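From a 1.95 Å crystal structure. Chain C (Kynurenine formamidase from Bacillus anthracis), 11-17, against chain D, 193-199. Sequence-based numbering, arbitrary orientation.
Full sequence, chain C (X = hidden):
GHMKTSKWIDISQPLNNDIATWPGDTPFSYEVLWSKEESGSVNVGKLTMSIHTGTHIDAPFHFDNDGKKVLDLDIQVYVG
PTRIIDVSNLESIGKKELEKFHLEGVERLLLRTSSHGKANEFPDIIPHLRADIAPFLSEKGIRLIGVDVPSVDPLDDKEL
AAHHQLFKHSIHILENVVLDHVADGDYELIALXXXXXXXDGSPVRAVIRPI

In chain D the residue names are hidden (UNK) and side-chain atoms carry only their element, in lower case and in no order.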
ATOM      1  N   ILE C  11      -6.204   4.147   9.597  1.00  8.88           N
ATOM      2  CA  ILE C  11      -5.294   4.762  10.568  1.00  8.85           C
ATOM      3  C   ILE C  11      -4.058   5.355   9.881  1.00  8.61           C
ATOM      4  O   ILE C  11      -2.974   5.413  10.470  1.00  8.71           O
ATOM      5  CB  ILE C  11      -4.904   3.789  11.706  1.00  8.85           C
ATOM      6  CG1 ILE C  11      -4.244   2.515  11.173  1.00  8.76           C
ATOM      7  CG2 ILE C  11      -6.141   3.447  12.517  1.00  9.20           C
ATOM      8  CD1 ILE C  11      -3.445   1.769  12.221  1.00  8.80           C
ATOM      9  N   SER C  12      -4.245   5.792   8.637  1.00  8.18           N
ATOM     10  CA  SER C  12      -3.182   6.394   7.847  1.00  8.18           C
ATOM     11  C   SER C  12      -3.338   7.914   7.764  1.00  8.10           C
ATOM     12  O   SER C  12      -4.447   8.436   7.814  1.00  7.86           O
ATOM     13  CB  SER C  12      -3.191   5.831   6.431  1.00  8.06           C
ATOM     14  OG  SER C  12      -3.120   4.415   6.432  1.00  7.98           O
ATOM     15  N   GLN C  13      -2.211   8.610   7.644  1.00  8.23           N
ATOM     16  CA  GLN C  13      -2.213  10.054   7.422  1.00  8.45           C
ATOM     17  C   GLN C  13      -2.529  10.383   5.957  1.00  8.46           C
ATOM     18  O   GLN C  13      -1.948   9.795   5.060  1.00  8.18           O
ATOM     19  CB  GLN C  13      -0.857  10.647   7.801  1.00  8.94           C
ATOM     20  CG  GLN C  13      -0.527  10.570   9.280  1.00  9.40           C
ATOM     21  CD  GLN C  13       0.770  11.244   9.652  1.00 10.07           C
ATOM     22  OE1 GLN C  13       1.616  11.511   8.807  1.00 10.18           O
ATOM     23  NE2 GLN C  13       0.937  11.532  10.937  1.00 10.25           N
ATOM     24  N   PRO C  14      -3.427  11.352   5.714  1.00  8.59           N
ATOM     25  CA  PRO C  14      -3.687  11.724   4.332  1.00  8.68           C
ATOM     26  C   PRO C  14      -2.434  12.269   3.666  1.00  8.65           C
ATOM     27  O   PRO C  14      -1.722  13.088   4.264  1.00  8.26           O
ATOM     28  CB  PRO C  14      -4.757  12.816   4.444  1.00  8.88           C
ATOM     29  CG  PRO C  14      -5.435  12.551   5.735  1.00  9.18           C
ATOM     30  CD  PRO C  14      -4.353  12.022   6.653  1.00  8.95           C
ATOM     31  N   LEU C  15      -2.173  11.792   2.455  1.00  8.42           N
ATOM     32  CA  LEU C  15      -1.027  12.194   1.676  1.00  8.70           C
ATOM     33  C   LEU C  15      -1.459  13.261   0.676  1.00  9.02           C
ATOM     34  O   LEU C  15      -2.258  13.000  -0.216  1.00  9.10           O
ATOM     35  CB  LEU C  15      -0.430  11.001   0.939  1.00  8.53           C
ATOM     36  CG  LEU C  15       0.281   9.942   1.795  1.00  8.53           C
ATOM     37  CD1 LEU C  15       0.620   8.741   0.911  1.00  8.63           C
ATOM     38  CD2 LEU C  15       1.551  10.495   2.440  1.00  8.32           C
ATOM     39  N   ASN C  16      -0.915  14.454   0.847  1.00  9.50           N
ATOM     40  CA  ASN C  16      -1.169  15.573  -0.042  1.00 10.04           C
ATOM     41  C   ASN C  16      -0.032  16.588   0.117  1.00 10.48           C
ATOM     42  O   ASN C  16       0.853  16.430   0.979  1.00  9.72           O
ATOM     43  CB  ASN C  16      -2.521  16.201   0.242  1.00 10.34           C
ATOM     44  CG  ASN C  16      -2.675  16.609   1.695  1.00 10.86           C
ATOM     45  OD1 ASN C  16      -1.871  17.388   2.232  1.00 11.05           O
ATOM     46  ND2 ASN C  16      -3.673  16.053   2.351  1.00 10.85           N
ATOM     47  N   ASN C  17      -0.061  17.630  -0.704  1.00 10.97           N
ATOM     48  CA  ASN C  17       1.031  18.587  -0.736  1.00 11.64           C
ATOM     49  C   ASN C  17       1.244  19.343   0.575  1.00 12.18           C
ATOM     50  O   ASN C  17       2.292  19.948   0.745  1.00 12.34           O
ATOM     51  CB  ASN C  17       0.860  19.566  -1.905  1.00 12.28           C
ATOM     52  CG  ASN C  17       1.014  18.899  -3.275  1.00 12.23           C
ATOM     53  OD1 ASN C  17       1.143  17.690  -3.401  1.00 11.94           O
ATOM     54  ND2 ASN C  17       0.985  19.709  -4.317  1.00 13.03           N
TER
ATOM     55  N   UNK D 193      -5.381   1.106  -1.623  1.00  6.97           N
ATOM     56  CA  UNK D 193      -4.688   2.304  -2.097  1.00  6.88           C
ATOM     57  C   UNK D 193      -4.061   3.099  -0.950  1.00  6.81           C
ATOM     58  O   UNK D 193      -4.568   3.064   0.175  1.00  6.60           O
ATOM     59  c   UNK D 193      -7.076   2.566  -2.284  1.00  6.98           C
ATOM     60  c   UNK D 193      -6.843   1.205  -1.732  1.00  6.85           C
ATOM     61  c   UNK D 193      -5.781   3.129  -2.753  1.00  6.87           C
ATOM     62  N   UNK D 194      -2.949   3.773  -1.241  1.00  6.67           N
ATOM     63  CA  UNK D 194      -2.389   4.751  -0.324  1.00  6.55           C
ATOM     64  C   UNK D 194      -3.400   5.885  -0.128  1.00  6.47           C
ATOM     65  O   UNK D 194      -4.295   6.093  -0.964  1.00  6.30           O
ATOM     66  c   UNK D 194      -1.078   5.298  -0.869  1.00  6.57           C
ATOM     67  c   UNK D 194       0.060   4.292  -1.065  1.00  6.61           C
ATOM     68  c   UNK D 194       1.279   4.991  -1.651  1.00  6.54           C
ATOM     69  c   UNK D 194       0.421   3.617   0.253  1.00  6.63           C
ATOM     70  N   UNK D 195      -3.272   6.601   0.981  1.00  6.60           N
ATOM     71  CA  UNK D 195      -4.252   7.607   1.349  1.00  6.64           C
ATOM     72  C   UNK D 195      -4.029   8.914   0.576  1.00  6.76           C
ATOM     73  O   UNK D 195      -3.880   9.972   1.173  1.00  6.88           O
ATOM     74  c   UNK D 195      -4.213   7.846   2.846  1.00  6.79           C
ATOM     75  N   UNK D 196      -4.060   8.842  -0.753  1.00  6.84           N
ATOM     76  CA  UNK D 196      -3.714   9.987  -1.599  1.00  6.94           C
ATOM     77  C   UNK D 196      -4.908  10.897  -1.835  1.00  6.97           C
ATOM     78  O   UNK D 196      -5.837  10.524  -2.544  1.00  7.29           O
ATOM     79  c   UNK D 196      -1.837   8.774  -2.841  1.00  6.89           C
ATOM     80  c   UNK D 196      -0.729   9.817  -2.735  1.00  6.97           C
ATOM     81  c   UNK D 196      -1.607   7.866  -4.039  1.00  6.70           C
ATOM     82  c   UNK D 196      -3.180   9.485  -2.943  1.00  6.94           C
ATOM     83  N   UNK D 197      -4.883  12.080  -1.224  1.00  7.17           N
ATOM     84  CA  UNK D 197      -6.015  13.007  -1.275  1.00  7.38           C
ATOM     85  C   UNK D 197      -6.463  13.363  -2.680  1.00  7.75           C
ATOM     86  O   UNK D 197      -7.665  13.437  -2.948  1.00  7.67           O
ATOM     87  c   UNK D 197      -5.694  14.310  -0.541  1.00  7.43           C
ATOM     88  o   UNK D 197      -5.391  14.084   0.828  1.00  7.39           O
ATOM     89  N   UNK D 198      -5.514  13.576  -3.572  1.00  8.18           N
ATOM     90  CA  UNK D 198      -5.807  14.218  -4.835  1.00  8.73           C
ATOM     91  C   UNK D 198      -5.499  13.368  -6.071  1.00  8.35           C
ATOM     92  O   UNK D 198      -5.658  13.844  -7.197  1.00  7.84           O
ATOM     93  c   UNK D 198      -5.274  16.429  -3.766  1.00 10.45           C
ATOM     94  o   UNK D 198      -4.338  16.914  -3.153  1.00 11.62           O
ATOM     95  c   UNK D 198      -5.002  15.501  -4.927  1.00  9.56           C
ATOM     96  o   UNK D 198      -6.435  16.669  -3.470  1.00 12.02           O
ATOM     97  N   UNK D 199      -5.096  12.115  -5.868  1.00  8.11           N
ATOM     98  CA  UNK D 199      -4.583  11.297  -6.965  1.00  7.87           C
ATOM     99  C   UNK D 199      -5.648  10.572  -7.803  1.00  7.69           C
ATOM    100  O   UNK D 199      -6.787  10.298  -7.369  1.00  7.61           O
ATOM    101  c   UNK D 199      -3.561  10.294  -6.440  1.00  7.82           C
TER
HETATM  102  O   HOH W   1      -2.534  13.501  -2.908  1.00  7.53           O
HETATM  103  O   HOH W   2      -1.621  16.249  -3.260  1.00 10.47           O
HETATM  104  O   HOH W   3      -2.345  18.961  -1.888  1.00 22.97           O

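Position 193 has three side-chain carbons, which close a ring onto the backbone N and are out of reach of chain C. That closure defines proline, Pro D193, which takes no part in the contact.

Position 194 carries four carbons in a chain forked at the second. Its CB lies 4.2 Å from CD1 of Leu C15, an apolar contact. The fork after one unbranched carbon marks leucine rather than isoleucine, whose branch lies at the first; this is Leu D194.

At position 195 a single carbon follows CA. This CB points toward chain C and lies 3.7 Å from the O of Gln C13 and 4.2 Å from the CB of Ser C12. The backbone O accepts a hydrogen bond from the N of Leu C15 at 2.8 Å, with an N-H...acceptor angle of 174°, so the bond is almost straight. A lone side-chain carbon makes the residue Ala D195.

Position 196 again shows four carbons forked at the second. The CA-to-CB bond points away from chain C, yet the end of the side chain comes nearer, with one branch carbon in apolar contact with the CB of Leu C15. The fork gives Leu D196, and the branch carbon is CD2, 3.9 Å from that CB.

Position 197 has one carbon and then one oxygen. Its backbone N donates to the O of Leu C15 at 3.0 Å and 164°, and its side-chain oxygen accepts from ND2 of Asn C16 at 174°. The pattern is that of serine, Ser D197, whose OG lies 3.0 Å from that ND2.

Position 198 has two carbons, the second carrying two oxygens. One oxygen approaches the CB of Asn C16, but its polar links to chain C run through solvent. This short carboxylate identifies Asp D198. Its OD2 is 3.9 Å from the CB of Asn C16; water 2 donates to OD2 at 2.8 Å and to OD1 of Asn C17 at 3.1 Å, while water 3 donates to OD2 at 3.1 Å and accepts from the N of Asn C17 at 2.9 Å.

Position 199 has one carbon and no contact across the stretches, hence Ala D199.

The contact centers on Leu C15, whose N and O both bond to chain D backbone, flanking Leu D196 in a single beta bridge with a CA to CA distance of 4.8 Å. Water 1 extends this pairing by donating to the O of Leu C15 at 2.8 Å and accepting from the N of Asp D198 at 3.1 Å. Leucine packing and the amide-to-hydroxyl bond reinforce it.

Chain D 193-199: PLALSDA
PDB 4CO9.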